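Local structure of carbon monoxide dehydrogenase (Thermococcus sp. AM4, 6T7J) at residues 142-146 / 147-151; 181-185 / 186-190; 384-387 / 388-392; 506-510 / 511-515. The protein catalyses the reversible oxidation of carbon monoxide to carbon dioxide, probably at its nickel-iron-sulfur cluster C, which lacks nickel in this structure. All blocks are in the same frame, centred on the assembly; numbering follows the deposited sequence.

Contact 1. Residues 142-146 / 147-151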
loop_
_atom_site.group_PDB
_atom_site.type_symbol
_atom_site.label_atom_id
_atom_site.label_comp_id
_atom_site.label_asym_id
_atom_site.label_seq_id
_atom_site.Cartn_x
_atom_site.Cartn_y
_atom_site.Cartn_z
ATOM N N GLU A 142 -11.769 36.903 9.678
ATOM C CA GLU A 142 -11.710 38.289 10.121
ATOM C C GLU A 142 -11.320 38.377 11.591
ATOM O O GLU A 142 -11.704 37.536 12.410
ATOM C CB GLU A 142 -13.045 38.991 9.872
ATOM C CG GLU A 142 -14.226 38.469 10.664
ATOM C CD GLU A 142 -15.428 39.391 10.556
ATOM O OE1 GLU A 142 -15.307 40.573 10.943
ATOM O OE2 GLU A 142 -16.487 38.938 10.075
ATOM N N GLY A 143 -10.536 39.402 11.916
ATOM C CA GLY A 143 -10.021 39.594 13.254
ATOM C C GLY A 143 -8.799 38.771 13.598
ATOM O O GLY A 143 -8.320 38.859 14.736
ATOM N N LYS A 144 -8.274 37.987 12.659
ATOM C CA LYS A 144 -7.180 37.068 12.933
ATOM C C LYS A 144 -5.937 37.454 12.143
ATOM O O LYS A 144 -6.022 37.952 11.015
ATOM C CB LYS A 144 -7.571 35.625 12.594
ATOM C CG LYS A 144 -8.703 35.078 13.439
ATOM C CD LYS A 144 -9.130 33.705 12.956
ATOM C CE LYS A 144 -10.271 33.159 13.797
ATOM N NZ LYS A 144 -10.785 31.871 13.261
ATOM N N ASP A 145 -4.780 37.215 12.755
ATOM C CA ASP A 145 -3.507 37.375 12.073
ATOM C C ASP A 145 -3.374 36.336 10.962
ATOM O O ASP A 145 -4.054 35.307 10.953
ATOM C CB ASP A 145 -2.356 37.241 13.072
ATOM C CG ASP A 145 -1.021 37.648 12.483
ATOM O OD1 ASP A 145 -0.997 38.572 11.645
ATOM O OD2 ASP A 145 0.002 37.040 12.853
ATOM N N GLU A 146 -2.485 36.624 10.006
ATOM C CA GLU A 146 -2.227 35.673 8.927
ATOM C C GLU A 146 -1.746 34.333 9.471
ATOM O O GLU A 146 -2.195 33.271 9.023
ATOM C CB GLU A 146 -1.197 36.247 7.952
ATOM C CG GLU A 146 -1.334 37.736 7.679
ATOM C CD GLU A 146 -0.223 38.265 6.789
ATOM O OE1 GLU A 146 0.837 37.604 6.704
ATOM O OE2 GLU A 146 -0.408 39.340 6.176
ATOM N N HIS A 147 -0.837 34.365 10.450
ATOM C CA HIS A 147 -0.251 33.131 10.959
ATOM C C HIS A 147 -1.254 32.309 11.764
ATOM O O HIS A 147 -1.189 31.077 11.749
ATOM C CB HIS A 147 0.989 33.454 11.793
ATOM C CG HIS A 147 2.155 33.922 10.977
ATOM N ND1 HIS A 147 3.363 33.260 10.954
ATOM C CD2 HIS A 147 2.292 34.982 10.145
ATOM C CE1 HIS A 147 4.196 33.895 10.148
ATOM N NE2 HIS A 147 3.570 34.943 9.643
ATOM N N GLU A 148 -2.199 32.955 12.448
ATOM C CA GLU A 148 -3.219 32.202 13.175
ATOM C C GLU A 148 -4.186 31.511 12.216
ATOM O O GLU A 148 -4.565 30.344 12.426
ATOM C CB GLU A 148 -3.965 33.133 14.133
ATOM C CG GLU A 148 -5.291 32.596 14.645
ATOM C CD GLU A 148 -5.129 31.376 15.534
ATOM O OE1 GLU A 148 -4.008 31.140 16.036
ATOM O OE2 GLU A 148 -6.127 30.652 15.732
ATOM N N ILE A 149 -4.609 32.224 11.167
ATOM C CA ILE A 149 -5.383 31.605 10.094
ATOM C C ILE A 149 -4.630 30.404 9.538
ATOM O O ILE A 149 -5.200 29.323 9.335
ATOM C CB ILE A 149 -5.685 32.632 8.987
ATOM C CG1 ILE A 149 -6.475 33.817 9.543
ATOM C CG2 ILE A 149 -6.438 31.976 7.836
ATOM C CD1 ILE A 149 -6.559 34.989 8.586
ATOM N N ALA A 150 -3.329 30.584 9.284
ATOM C CA ALA A 150 -2.516 29.497 8.753
ATOM C C ALA A 150 -2.454 28.321 9.721
ATOM O O ALA A 150 -2.445 27.165 9.295
ATOM C CB ALA A 150 -1.111 30.003 8.426
ATOM N N ARG A 151 -2.421 28.598 11.027
ATOM C CA ARG A 151 -2.379 27.525 12.018
ATOM C C ARG A 151 -3.656 26.697 11.987
ATOM O O ARG A 151 -3.610 25.459 11.960
ATOM C CB ARG A 151 -2.159 28.106 13.417
ATOM C CG ARG A 151 -0.700 28.263 13.815
ATOM C CD ARG A 151 -0.543 28.370 15.328
ATOM N NE ARG A 151 -1.168 29.574 15.872
ATOM C CZ ARG A 151 -0.591 30.773 15.907
ATOM N NH1 ARG A 151 -1.241 31.808 16.423
ATOM N NH2 ARG A 151 0.635 30.938 15.424
#

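Contact 2. Residues 181-185 / 186-190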
loop_
_atom_site.group_PDB
_atom_site.type_symbol
_atom_site.label_atom_id
_atom_site.label_comp_id
_atom_site.label_asym_id
_atom_site.label_seq_id
_atom_site.Cartn_x
_atom_site.Cartn_y
_atom_site.Cartn_z
ATOM N N LYS A 181 -22.908 14.790 -4.850
ATOM C CA LYS A 181 -24.066 13.914 -4.863
ATOM C C LYS A 181 -23.791 12.641 -5.657
ATOM O O LYS A 181 -24.238 11.553 -5.275
ATOM C CB LYS A 181 -25.266 14.666 -5.435
ATOM C CG LYS A 181 -26.568 13.897 -5.392
ATOM C CD LYS A 181 -26.950 13.540 -3.965
ATOM C CE LYS A 181 -27.362 12.079 -3.851
ATOM N NZ LYS A 181 -28.599 11.783 -4.631
ATOM N N VAL A 182 -23.048 12.764 -6.762
ATOM C CA VAL A 182 -22.668 11.591 -7.549
ATOM C C VAL A 182 -21.851 10.626 -6.700
ATOM O O VAL A 182 -22.159 9.428 -6.611
ATOM C CB VAL A 182 -21.893 12.023 -8.807
ATOM C CG1 VAL A 182 -21.126 10.848 -9.391
ATOM C CG2 VAL A 182 -22.837 12.619 -9.837
ATOM N N TRP A 183 -20.790 11.134 -6.065
ATOM C CA TRP A 183 -19.933 10.296 -5.235
ATOM C C TRP A 183 -20.685 9.734 -4.038
ATOM O O TRP A 183 -20.388 8.621 -3.587
ATOM C CB TRP A 183 -18.719 11.093 -4.763
ATOM C CG TRP A 183 -17.861 11.619 -5.870
ATOM C CD1 TRP A 183 -17.633 11.031 -7.079
ATOM C CD2 TRP A 183 -17.104 12.836 -5.867
ATOM N NE1 TRP A 183 -16.785 11.807 -7.830
ATOM C CE2 TRP A 183 -16.446 12.922 -7.108
ATOM C CE3 TRP A 183 -16.921 13.862 -4.934
ATOM C CZ2 TRP A 183 -15.617 13.993 -7.442
ATOM C CZ3 TRP A 183 -16.098 14.925 -5.269
ATOM C CH2 TRP A 183 -15.457 14.982 -6.512
ATOM N N GLU A 184 -21.654 10.485 -3.505
ATOM C CA GLU A 184 -22.442 9.988 -2.383
ATOM C C GLU A 184 -23.332 8.826 -2.811
ATOM O O GLU A 184 -23.410 7.804 -2.119
ATOM C CB GLU A 184 -23.275 11.125 -1.792
ATOM C CG GLU A 184 -24.180 10.717 -0.644
ATOM C CD GLU A 184 -25.021 11.874 -0.140
ATOM O OE1 GLU A 184 -25.973 11.629 0.631
ATOM O OE2 GLU A 184 -24.729 13.030 -0.515
ATOM N N LYS A 185 -24.012 8.967 -3.953
ATOM C CA LYS A 185 -24.829 7.869 -4.467
ATOM C C LYS A 185 -23.972 6.647 -4.775
ATOM O O LYS A 185 -24.371 5.510 -4.492
ATOM C CB LYS A 185 -25.596 8.320 -5.712
ATOM C CG LYS A 185 -26.891 7.556 -5.955
ATOM C CD LYS A 185 -27.001 7.075 -7.398
ATOM C CE LYS A 185 -26.300 5.735 -7.604
ATOM N NZ LYS A 185 -26.929 4.633 -6.819
ATOM N N ALA A 186 -22.783 6.863 -5.343
ATOM C CA ALA A 186 -21.877 5.751 -5.611
ATOM C C ALA A 186 -21.220 5.219 -4.343
ATOM O O ALA A 186 -20.736 4.081 -4.342
ATOM C CB ALA A 186 -20.804 6.178 -6.613
ATOM N N GLY A 187 -21.189 6.009 -3.273
ATOM C CA GLY A 187 -20.550 5.581 -2.043
ATOM C C GLY A 187 -19.040 5.587 -2.091
ATOM O O GLY A 187 -18.404 4.738 -1.458
ATOM N N VAL A 188 -18.444 6.527 -2.822
ATOM C CA VAL A 188 -17.000 6.582 -3.008
ATOM C C VAL A 188 -16.398 7.843 -2.387
ATOM O O VAL A 188 -15.274 8.217 -2.710
ATOM C CB VAL A 188 -16.631 6.470 -4.500
ATOM C CG1 VAL A 188 -17.163 5.170 -5.088
ATOM C CG2 VAL A 188 -17.166 7.669 -5.270
ATOM N N LEU A 189 -17.134 8.506 -1.504
ATOM C CA LEU A 189 -16.625 9.707 -0.857
ATOM C C LEU A 189 -15.426 9.353 0.015
ATOM O O LEU A 189 -15.554 8.508 0.917
ATOM C CB LEU A 189 -17.712 10.375 -0.018
ATOM C CG LEU A 189 -18.753 11.196 -0.784
ATOM C CD1 LEU A 189 -19.883 11.630 0.133
ATOM C CD2 LEU A 189 -18.107 12.400 -1.449
ATOM N N PRO A 190 -14.259 9.946 -0.214
ATOM C CA PRO A 190 -13.091 9.621 0.609
ATOM C C PRO A 190 -13.181 10.253 1.989
ATOM O O PRO A 190 -13.703 11.356 2.161
ATOM C CB PRO A 190 -11.922 10.200 -0.193
ATOM C CG PRO A 190 -12.524 11.328 -0.959
ATOM C CD PRO A 190 -13.945 10.927 -1.269
#

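Contact 3. Residues 384-387 / 388-392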
loop_
_atom_site.group_PDB
_atom_site.type_symbol
_atom_site.label_atom_id
_atom_site.label_comp_id
_atom_site.label_asym_id
_atom_site.label_seq_id
_atom_site.Cartn_x
_atom_site.Cartn_y
_atom_site.Cartn_z
ATOM N N ILE A 384 21.915 24.429 3.888
ATOM C CA ILE A 384 22.049 23.211 3.093
ATOM C C ILE A 384 22.089 23.545 1.607
ATOM O O ILE A 384 22.869 22.960 0.843
ATOM C CB ILE A 384 20.909 22.227 3.423
ATOM C CG1 ILE A 384 20.761 22.057 4.936
ATOM C CG2 ILE A 384 21.155 20.882 2.758
ATOM C CD1 ILE A 384 21.797 21.159 5.560
ATOM N N ALA A 385 21.251 24.489 1.171
ATOM C CA ALA A 385 21.251 24.879 -0.236
ATOM C C ALA A 385 22.585 25.500 -0.638
ATOM O O ALA A 385 23.115 25.205 -1.719
ATOM C CB ALA A 385 20.099 25.843 -0.510
ATOM N N LYS A 386 23.138 26.366 0.218
ATOM C CA LYS A 386 24.456 26.939 -0.037
ATOM C C LYS A 386 25.508 25.847 -0.163
ATOM O O LYS A 386 26.324 25.859 -1.091
ATOM C CB LYS A 386 24.832 27.906 1.086
ATOM C CG LYS A 386 24.274 29.308 0.947
ATOM C CD LYS A 386 24.924 30.230 1.970
ATOM C CE LYS A 386 24.362 31.639 1.907
ATOM N NZ LYS A 386 25.232 32.595 2.647
ATOM N N GLU A 387 25.503 24.895 0.772
ATOM C CA GLU A 387 26.468 23.799 0.732
ATOM C C GLU A 387 26.360 23.007 -0.568
ATOM O O GLU A 387 27.375 22.679 -1.197
ATOM C CB GLU A 387 26.252 22.899 1.949
ATOM C CG GLU A 387 27.038 21.609 1.965
ATOM C CD GLU A 387 26.543 20.661 3.046
ATOM O OE1 GLU A 387 25.518 20.978 3.689
ATOM O OE2 GLU A 387 27.177 19.604 3.255
ATOM N N ILE A 388 25.130 22.716 -0.999
ATOM C CA ILE A 388 24.920 21.919 -2.205
ATOM C C ILE A 388 25.420 22.666 -3.441
ATOM O O ILE A 388 26.156 22.111 -4.276
ATOM C CB ILE A 388 23.432 21.546 -2.329
ATOM C CG1 ILE A 388 23.071 20.445 -1.328
ATOM C CG2 ILE A 388 23.095 21.133 -3.746
ATOM C CD1 ILE A 388 21.587 20.332 -1.053
ATOM N N VAL A 389 25.019 23.934 -3.580
ATOM C CA VAL A 389 25.461 24.727 -4.725
ATOM C C VAL A 389 26.978 24.866 -4.719
ATOM O O VAL A 389 27.621 24.864 -5.777
ATOM C CB VAL A 389 24.762 26.099 -4.729
ATOM C CG1 VAL A 389 25.242 26.935 -5.900
ATOM C CG2 VAL A 389 23.252 25.928 -4.791
ATOM N N ARG A 390 27.576 24.971 -3.528
ATOM C CA ARG A 390 29.029 25.061 -3.437
ATOM C C ARG A 390 29.688 23.783 -3.927
ATOM O O ARG A 390 30.709 23.831 -4.618
ATOM C CB ARG A 390 29.451 25.360 -1.999
ATOM C CG ARG A 390 29.433 26.834 -1.657
ATOM C CD ARG A 390 30.214 27.146 -0.398
ATOM N NE ARG A 390 29.713 28.361 0.236
ATOM C CZ ARG A 390 28.956 28.373 1.328
ATOM N NH1 ARG A 390 28.541 29.527 1.837
ATOM N NH2 ARG A 390 28.618 27.232 1.915
ATOM N N ILE A 391 29.123 22.628 -3.572
ATOM C CA ILE A 391 29.686 21.365 -4.045
ATOM C C ILE A 391 29.631 21.295 -5.567
ATOM O O ILE A 391 30.596 20.878 -6.223
ATOM C CB ILE A 391 28.962 20.178 -3.386
ATOM C CG1 ILE A 391 29.261 20.159 -1.886
ATOM C CG2 ILE A 391 29.386 18.868 -4.029
ATOM C CD1 ILE A 391 28.461 19.154 -1.113
ATOM N N ALA A 392 28.515 21.731 -6.155
ATOM C CA ALA A 392 28.421 21.750 -7.617
ATOM C C ALA A 392 29.471 22.678 -8.233
ATOM O O ALA A 392 30.174 22.309 -9.191
ATOM C CB ALA A 392 27.014 22.171 -8.041
#

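Contact 4. Residues 506-510 / 511-515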
loop_
_atom_site.group_PDB
_atom_site.type_symbol
_atom_site.label_atom_id
_atom_site.label_comp_id
_atom_site.label_asym_id
_atom_site.label_seq_id
_atom_site.Cartn_x
_atom_site.Cartn_y
_atom_site.Cartn_z
ATOM N N LYS A 506 -8.091 33.210 -32.985
ATOM C CA LYS A 506 -8.669 34.516 -32.687
ATOM C C LYS A 506 -8.700 34.780 -31.189
ATOM O O LYS A 506 -8.330 35.870 -30.738
ATOM C CB LYS A 506 -10.076 34.617 -33.278
ATOM C CG LYS A 506 -10.137 34.387 -34.777
ATOM C CD LYS A 506 -11.549 34.526 -35.313
ATOM C CE LYS A 506 -11.542 35.189 -36.679
ATOM N NZ LYS A 506 -11.297 36.654 -36.578
ATOM N N ILE A 507 -9.112 33.792 -30.391
ATOM C CA ILE A 507 -9.251 34.061 -28.962
ATOM C C ILE A 507 -7.889 34.137 -28.269
ATOM O O ILE A 507 -7.708 34.928 -27.332
ATOM C CB ILE A 507 -10.183 33.028 -28.300
ATOM C CG1 ILE A 507 -10.758 33.609 -27.008
ATOM C CG2 ILE A 507 -9.464 31.712 -28.038
ATOM C CD1 ILE A 507 -11.688 32.675 -26.285
ATOM N N CYS A 508 -6.904 33.353 -28.720
ATOM C CA CYS A 508 -5.575 33.444 -28.130
ATOM C C CYS A 508 -4.898 34.757 -28.493
ATOM O O CYS A 508 -4.107 35.283 -27.703
ATOM C CB CYS A 508 -4.715 32.259 -28.569
ATOM S SG CYS A 508 -5.343 30.639 -28.068
ATOM N N GLU A 509 -5.192 35.308 -29.672
ATOM C CA GLU A 509 -4.685 36.642 -29.967
ATOM C C GLU A 509 -5.483 37.722 -29.242
ATOM O O GLU A 509 -4.946 38.798 -28.959
ATOM C CB GLU A 509 -4.680 36.883 -31.476
ATOM C CG GLU A 509 -3.380 36.446 -32.144
ATOM C CD GLU A 509 -3.487 36.355 -33.651
ATOM O OE1 GLU A 509 -3.782 37.389 -34.290
ATOM O OE2 GLU A 509 -3.272 35.253 -34.201
ATOM N N ALA A 510 -6.749 37.448 -28.917
ATOM C CA ALA A 510 -7.549 38.399 -28.157
ATOM C C ALA A 510 -7.161 38.446 -26.686
ATOM O O ALA A 510 -7.404 39.463 -26.027
ATOM C CB ALA A 510 -9.036 38.061 -28.288
ATOM N N LEU A 511 -6.577 37.374 -26.153
ATOM C CA LEU A 511 -6.144 37.345 -24.762
ATOM C C LEU A 511 -4.632 37.244 -24.606
ATOM O O LEU A 511 -4.142 37.239 -23.471
ATOM C CB LEU A 511 -6.824 36.187 -24.023
ATOM C CG LEU A 511 -8.343 36.099 -24.198
ATOM C CD1 LEU A 511 -8.914 34.969 -23.362
ATOM C CD2 LEU A 511 -9.008 37.422 -23.839
ATOM N N ASN A 512 -3.885 37.173 -25.711
ATOM C CA ASN A 512 -2.422 37.072 -25.694
ATOM C C ASN A 512 -1.948 35.880 -24.860
ATOM O O ASN A 512 -1.095 36.003 -23.978
ATOM C CB ASN A 512 -1.778 38.372 -25.207
ATOM C CG ASN A 512 -0.314 38.465 -25.582
ATOM O OD1 ASN A 512 0.140 37.807 -26.519
ATOM N ND2 ASN A 512 0.438 39.274 -24.846
ATOM N N ILE A 513 -2.513 34.713 -25.153
ATOM C CA ILE A 513 -2.080 33.459 -24.539
ATOM C C ILE A 513 -1.764 32.476 -25.658
ATOM O O ILE A 513 -2.206 32.656 -26.803
ATOM C CB ILE A 513 -3.155 32.890 -23.582
ATOM C CG1 ILE A 513 -4.469 32.652 -24.328
ATOM C CG2 ILE A 513 -3.368 33.821 -22.393
ATOM C CD1 ILE A 513 -5.552 32.035 -23.471
ATOM N N PRO A 514 -0.974 31.446 -25.373
ATOM C CA PRO A 514 -0.740 30.400 -26.374
ATOM C C PRO A 514 -1.946 29.485 -26.479
ATOM O O PRO A 514 -2.834 29.519 -25.613
ATOM C CB PRO A 514 0.488 29.650 -25.829
ATOM C CG PRO A 514 1.035 30.510 -24.727
ATOM C CD PRO A 514 -0.129 31.260 -24.183
ATOM N N PRO A 515 -2.029 28.659 -27.528
ATOM C CA PRO A 515 -3.114 27.670 -27.599
ATOM C C PRO A 515 -2.910 26.467 -26.691
ATOM O O PRO A 515 -3.811 25.619 -26.607
ATOM C CB PRO A 515 -3.105 27.253 -29.076
ATOM C CG PRO A 515 -1.695 27.449 -29.502
ATOM C CD PRO A 515 -1.178 28.634 -28.732
#

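Contact 1. Residues 142-146 / 147-151
K144 lays its CB against CG1 of I149, 3.7 Å away, joining the residue before the N-cap to the first helical turn. The same CG1 of I149 also sits 3.2 Å from D145 O, the carbonyl that receives the I149 N-H: I149 N lies 3.1 Å from D145 O in a nearly straight bond, 176° at the hydrogen. The first torsion of I149 (chi1 -59°) puts CG1 there, beside its own backbone N and facing the start of the helix. A150 N continues the pattern with a 2.9 Å bond to E146 O. D145 and H147 run side by side, carboxylate and imidazole planes only 13° apart, with D145 OD2 3.9 Å from H147 CB. One turn on, R151 NH1 makes a 2.9 Å salt bridge to E148 OE1, and R151 NE adds a weak bond to that oxygen. Further out, the extended K144 chain delivers NZ to S140 O and to the carboxylate of E152, while I149 and A150 pack on L130 of helix 127-136. D145 occupies the N-cap position of helix 146-162, and K144 and I149 occupy the two positions of a hydrophobic staple, a lysine methylene standing in for the usual apolar residue.

Contact 2. Residues 181-185 / 186-190
W183 O ends the helix by accepting V188 N at 3.0 Å, with 162° at the hydrogen, while G187, with a positive phi of 74°, turns the chain out of the helix and its N makes a weak 3.1 Å bond to E184 O. A last regular helical bond, A186 N to V182 O at 2.9 Å, comes just before the turn. The crossed pair of bonds, with G187 as the C-prime residue, is a Schellman motif closing helix 177-186, and the W183-V188 pair supplies the apolar contact that commonly goes with it. V188 CG2 stands 3.8 Å from W183 CB and equally near CD1 at the five-membered end of the indole, the two side chains crossing at about a right angle. L189 comes to the same tryptophan differently: its CD2 lies close to the ring plane, at the edge, 3.6 Å from W183 CB and 4.0 Å from CE3. The other methyl of L189, CD1, rests 3.9 Å from E184 CB, so the leucine straddles two neighbouring residues of the final turn. Beyond the turn, the indole is fixed by a hydrogen bond from W183 NE1 to A569 O and by an edge-to-face stack with W228, and V188 packs on I220 and L224 of helix 212-242.

Contact 3. Residues 384-387 / 388-392
K386 and R390 lie side by side and point the same way, one turn apart, with the flat guanidinium of R390 set over the start of the lysine chain. K386 CB sits over one face of that group, 3.9 Å from R390 NH2, and further along the lysine CD is 3.7 Å from R390 NH1. The R390 chain leaves its CA with CG beside the backbone N (chi1 -85°) and stays extended to NE, which carries the group back toward the preceding turn. K386 NZ and R390 NH1 end 4.6 Å apart, but E285 pairs with both: a salt bridge to K386 NZ and a long, weak ion pair with R390 NH1. A leucine in place of R390 would probably leave the aliphatic part of K386 less covered and E285 without its second, weaker basic partner. Another pair, E387 and I391, also runs side by side, more loosely, with E387 CG 4.2 Å from I391 CD1. I384 and I388 instead cross obliquely and touch through their methyls, I384 CG2 to I388 CD1 at 3.9 Å. Regular bonds such as V389 N to A385 O, 3.0 Å, hold the backbone. With I388 on I338 of strand 336-339 and A385 on helix 271-281, this is an amphipathic helix flanking a six-stranded parallel sheet of Rossmann-like strand order.

Contact 4. Residues 506-510 / 511-515
L511 N binds I507 O at 2.9 Å, a helical hydrogen bond of the final turn. The leucine side chain folds back over the same carbonyl: its CG is 3.4 Å from I507 O, and its CD1 meets I507 CG1 at 4.3 Å. With an alanine here, the contacts to I507 and L426 would be lost and a gap would probably open between them. Two residues further on, I513 N reaches back to C508 O at 3.1 Å, meeting a lone pair in the carbonyl plane, with 150° at the hydrogen. This six-to-one bond, formed round the positive-phi residue N512, ends helix 502-511 in a way that resembles a Schellman motif, although the companion approach of N512 N to E509 O is long at 3.8 Å. The C508 side chain packs against the outgoing loop. Its SG, beside the backbone N (chi1 -61°), lies 3.7 Å from P515 CA and just as near P514 O. The I513 side chain comes in from the other end of the cysteine: with CG1 held between the backbone N and the carbonyl carbon (chi1 58°), it stands 4.0 Å from C508 CA. P514 and P515 then carry the chain into strand 516-518, the outermost strand at one end of the second parallel sheet, P514 packing on F417 and P515 on V497.

From the N terminus the four contacts follow in series; each is local, and none nests in or crosses another. Contact 1 opens helix 146-162, where the loop after helix 127-136 ends. Contact 2 closes the next helix, 177-186, and sends the chain along helix 212-242 toward helix 193-203; its centre is about 33 Å from that of contact 1. Contact 3 lies within helix 381-395, beside the first six-stranded parallel sheet and across the chain's centre from contact 2. Contact 4 ends helix 502-511 and leads into an outer strand of the second such sheet. Contacts 1 and 2 thus belong to the helical part, contacts 3 and 4 to the two alpha/beta parts.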